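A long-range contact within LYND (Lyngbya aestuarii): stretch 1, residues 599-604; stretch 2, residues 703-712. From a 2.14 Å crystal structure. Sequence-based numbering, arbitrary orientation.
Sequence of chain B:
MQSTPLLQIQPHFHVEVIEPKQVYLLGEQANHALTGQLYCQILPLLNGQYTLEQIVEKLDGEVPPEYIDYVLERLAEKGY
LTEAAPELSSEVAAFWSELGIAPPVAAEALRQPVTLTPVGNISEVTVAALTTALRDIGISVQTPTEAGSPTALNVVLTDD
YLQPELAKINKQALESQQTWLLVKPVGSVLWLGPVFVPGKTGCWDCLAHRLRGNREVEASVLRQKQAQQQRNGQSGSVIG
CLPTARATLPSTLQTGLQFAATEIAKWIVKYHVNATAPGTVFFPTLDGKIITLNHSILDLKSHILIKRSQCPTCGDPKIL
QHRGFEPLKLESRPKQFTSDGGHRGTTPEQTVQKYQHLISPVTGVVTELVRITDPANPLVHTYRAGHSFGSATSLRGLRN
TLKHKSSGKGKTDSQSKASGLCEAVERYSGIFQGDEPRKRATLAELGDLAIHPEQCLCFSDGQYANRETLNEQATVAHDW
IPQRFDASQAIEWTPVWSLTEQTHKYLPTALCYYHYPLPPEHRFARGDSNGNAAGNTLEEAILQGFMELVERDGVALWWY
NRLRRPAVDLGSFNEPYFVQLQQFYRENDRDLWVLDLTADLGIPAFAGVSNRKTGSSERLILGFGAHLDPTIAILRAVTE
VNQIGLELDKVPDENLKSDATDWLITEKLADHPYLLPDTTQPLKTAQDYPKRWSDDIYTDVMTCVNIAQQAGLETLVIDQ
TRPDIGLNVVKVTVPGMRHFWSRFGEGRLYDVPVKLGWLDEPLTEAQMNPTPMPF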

# COMPACT_ATOMS: atom_id res chain seq x y z
N ALA B 599 -27.00 30.07 -8.80
CA ALA B 599 -28.20 30.80 -8.43
C ALA B 599 -27.85 32.12 -7.73
O ALA B 599 -26.81 32.71 -8.01
CB ALA B 599 -29.11 29.92 -7.56
N ASP B 600 -28.71 32.58 -6.82
CA ASP B 600 -28.63 33.94 -6.28
C ASP B 600 -27.37 34.24 -5.45
O ASP B 600 -27.05 35.41 -5.23
CB ASP B 600 -29.88 34.25 -5.44
CG ASP B 600 -30.06 33.29 -4.28
OD1 ASP B 600 -29.74 32.09 -4.44
OD2 ASP B 600 -30.51 33.74 -3.21
N LEU B 601 -26.65 33.21 -5.01
CA LEU B 601 -25.43 33.43 -4.23
C LEU B 601 -24.23 33.68 -5.14
O LEU B 601 -23.21 34.21 -4.70
CB LEU B 601 -25.16 32.24 -3.31
CG LEU B 601 -26.26 31.86 -2.32
CD1 LEU B 601 -25.75 30.84 -1.31
CD2 LEU B 601 -26.82 33.07 -1.60
N GLY B 602 -24.36 33.30 -6.41
CA GLY B 602 -23.33 33.56 -7.40
C GLY B 602 -22.13 32.64 -7.30
O GLY B 602 -21.14 32.83 -8.01
N ILE B 603 -22.21 31.65 -6.42
CA ILE B 603 -21.15 30.66 -6.28
C ILE B 603 -21.37 29.59 -7.34
O ILE B 603 -22.42 28.96 -7.36
CB ILE B 603 -21.15 30.02 -4.88
CG1 ILE B 603 -20.93 31.09 -3.81
CG2 ILE B 603 -20.07 28.94 -4.80
CD1 ILE B 603 -21.06 30.59 -2.38
N PRO B 604 -20.37 29.36 -8.21
CA PRO B 604 -20.65 28.44 -9.31
C PRO B 604 -21.04 27.04 -8.87
O PRO B 604 -20.39 26.43 -8.02
CB PRO B 604 -19.33 28.42 -10.10
CG PRO B 604 -18.33 29.13 -9.29
CD PRO B 604 -19.03 29.97 -8.28
N THR B 703 -15.88 34.52 3.47
CA THR B 703 -16.48 35.05 2.25
C THR B 703 -17.86 34.43 2.04
O THR B 703 -18.80 35.10 1.63
CB THR B 703 -15.60 34.76 1.02
OG1 THR B 703 -14.28 35.25 1.26
CG2 THR B 703 -16.18 35.44 -0.22
N CYS B 704 -17.96 33.14 2.33
CA CYS B 704 -19.20 32.41 2.16
C CYS B 704 -20.25 32.79 3.20
O CYS B 704 -21.45 32.87 2.89
CB CYS B 704 -18.93 30.90 2.23
SG CYS B 704 -18.07 30.24 0.77
N VAL B 705 -19.81 33.01 4.44
CA VAL B 705 -20.74 33.38 5.50
C VAL B 705 -21.40 34.73 5.19
O VAL B 705 -22.59 34.94 5.48
CB VAL B 705 -20.04 33.43 6.87
CG1 VAL B 705 -19.05 34.56 6.92
CG2 VAL B 705 -21.05 33.63 7.98
N ASN B 706 -20.63 35.63 4.59
CA ASN B 706 -21.13 36.96 4.26
C ASN B 706 -22.01 36.98 3.02
O ASN B 706 -22.96 37.75 2.95
CB ASN B 706 -19.96 37.93 4.10
CG ASN B 706 -19.29 38.24 5.43
OD1 ASN B 706 -19.91 38.79 6.34
ND2 ASN B 706 -18.02 37.89 5.55
N ILE B 707 -21.69 36.14 2.05
CA ILE B 707 -22.54 35.98 0.87
C ILE B 707 -23.92 35.46 1.27
O ILE B 707 -24.94 35.90 0.74
CB ILE B 707 -21.91 35.02 -0.16
CG1 ILE B 707 -20.76 35.71 -0.88
CG2 ILE B 707 -22.93 34.56 -1.20
CD1 ILE B 707 -19.91 34.79 -1.74
N ALA B 708 -23.94 34.52 2.20
CA ALA B 708 -25.20 33.97 2.69
C ALA B 708 -25.96 35.04 3.46
O ALA B 708 -27.16 35.22 3.26
CB ALA B 708 -24.94 32.75 3.55
N GLN B 709 -25.26 35.74 4.35
CA GLN B 709 -25.85 36.83 5.12
C GLN B 709 -26.48 37.90 4.23
O GLN B 709 -27.52 38.47 4.58
CB GLN B 709 -24.80 37.47 6.02
CG GLN B 709 -25.33 38.55 6.95
CD GLN B 709 -24.32 39.63 7.22
OE1 GLN B 709 -24.35 40.69 6.58
NE2 GLN B 709 -23.41 39.38 8.16
N GLN B 710 -25.85 38.18 3.09
CA GLN B 710 -26.39 39.14 2.13
C GLN B 710 -27.73 38.67 1.59
O GLN B 710 -28.61 39.49 1.28
CB GLN B 710 -25.42 39.36 0.97
CG GLN B 710 -24.22 40.23 1.31
CD GLN B 710 -24.60 41.67 1.59
OE1 GLN B 710 -25.50 42.23 0.97
NE2 GLN B 710 -23.91 42.29 2.54
N ALA B 711 -27.89 37.36 1.47
CA ALA B 711 -29.14 36.77 1.01
C ALA B 711 -30.12 36.59 2.16
O ALA B 711 -31.19 36.01 1.98
CB ALA B 711 -28.87 35.43 0.34
N GLY B 712 -29.75 37.08 3.35
CA GLY B 712 -30.59 36.98 4.53
C GLY B 712 -30.55 35.59 5.14
O GLY B 712 -31.57 35.10 5.62

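What backbone shapes meet here? Stretch 1 has no regular helix or strand; it folds through a type I beta turn from Ala599 to Gly602, closed by a hydrogen bond of 3.0 Å from Gly602 N to Ala599 O. Gly602 takes a positive phi of 77°, a conformation that glycine accepts easily, and the chain then extends into Ile603 and Pro604. Stretch 2 carries the last turns of a helix that begins earlier in the chain, then leaves it at Ala711 and Gly712. Its regular bonds include Ile707 N to Thr703 O at 3.1 Å and Ala708 N to Cys704 O, also 3.1 Å. The helix finishes in a Schellman motif: Gly712, again with a phi of 77°, leaves helical geometry, and its N bonds to Gln709 O at 2.9 Å. The turn lies closest to the helix where the CA atoms of Leu601 and Ile707 are 6.4 Å apart; farther along, the CA atoms of Ile603 and Cys704 are separated by 8.8 Å.

What joins the two stretches, if not hydrogen bonds? No hydrogen bond crosses between the stretches, so the contact rests on packing, with 243 Å² buried in total. The tightest approach is between Leu601 O and Ile707 CG2, at 3.5 Å. This is a carbonyl oxygen resting against a methyl group, so the backbone of the turn rests directly on the Ile707 side chain.

How do the side chains fill the space between turn and helix? Ile707 is central: its CA-to-CB bond points toward stretch 1, and the branched side chain touches two residues of stretch 1, Leu601 in the turn and Ile603 just after it. CG2 packs against Leu601 CB at 3.8 Å, while CD1 lies 4.4 Å from Ile603 CG1, a looser contact. With chi1 near m and chi2 near t, the chain is extended enough for its terminal methyl to reach Ile603. Leu601 starts out sideways, but its m, t rotamer brings the end of the side chain nearer stretch 2, where CD2 meets Ala711 CB at 3.7 Å, just past the helix. Leu601 thus touches two residues four apart in the chain, Ile707 and Ala711; it is buried, and this contact covers 67 Å² of it. Ala711 points toward stretch 1 and offers just a methyl, which is sufficient for this close apolar contact.

What lies to each end of the Leu601-Ile707 pair? Beside Cys704, Ile603 points toward the helix and places CD1 4.4 Å from Cys704 SG. Both residues are buried, and the sulfur offers a largely apolar surface to the isoleucine methyl. Near Ala711, Asp600 OD2 comes within 4.3 Å of Ala711 CB, a peripheral approach rather than a polar bond. Asp600 has its polar atoms satisfied by hydrogen bonds elsewhere in the structure and sits at a partly exposed site, while the hydrocarbon side chains of Leu601 and Ile603 do the packing. On the helix, Asn706 and Gln709 are exposed and beyond reach of the turn, as suits polar side chains.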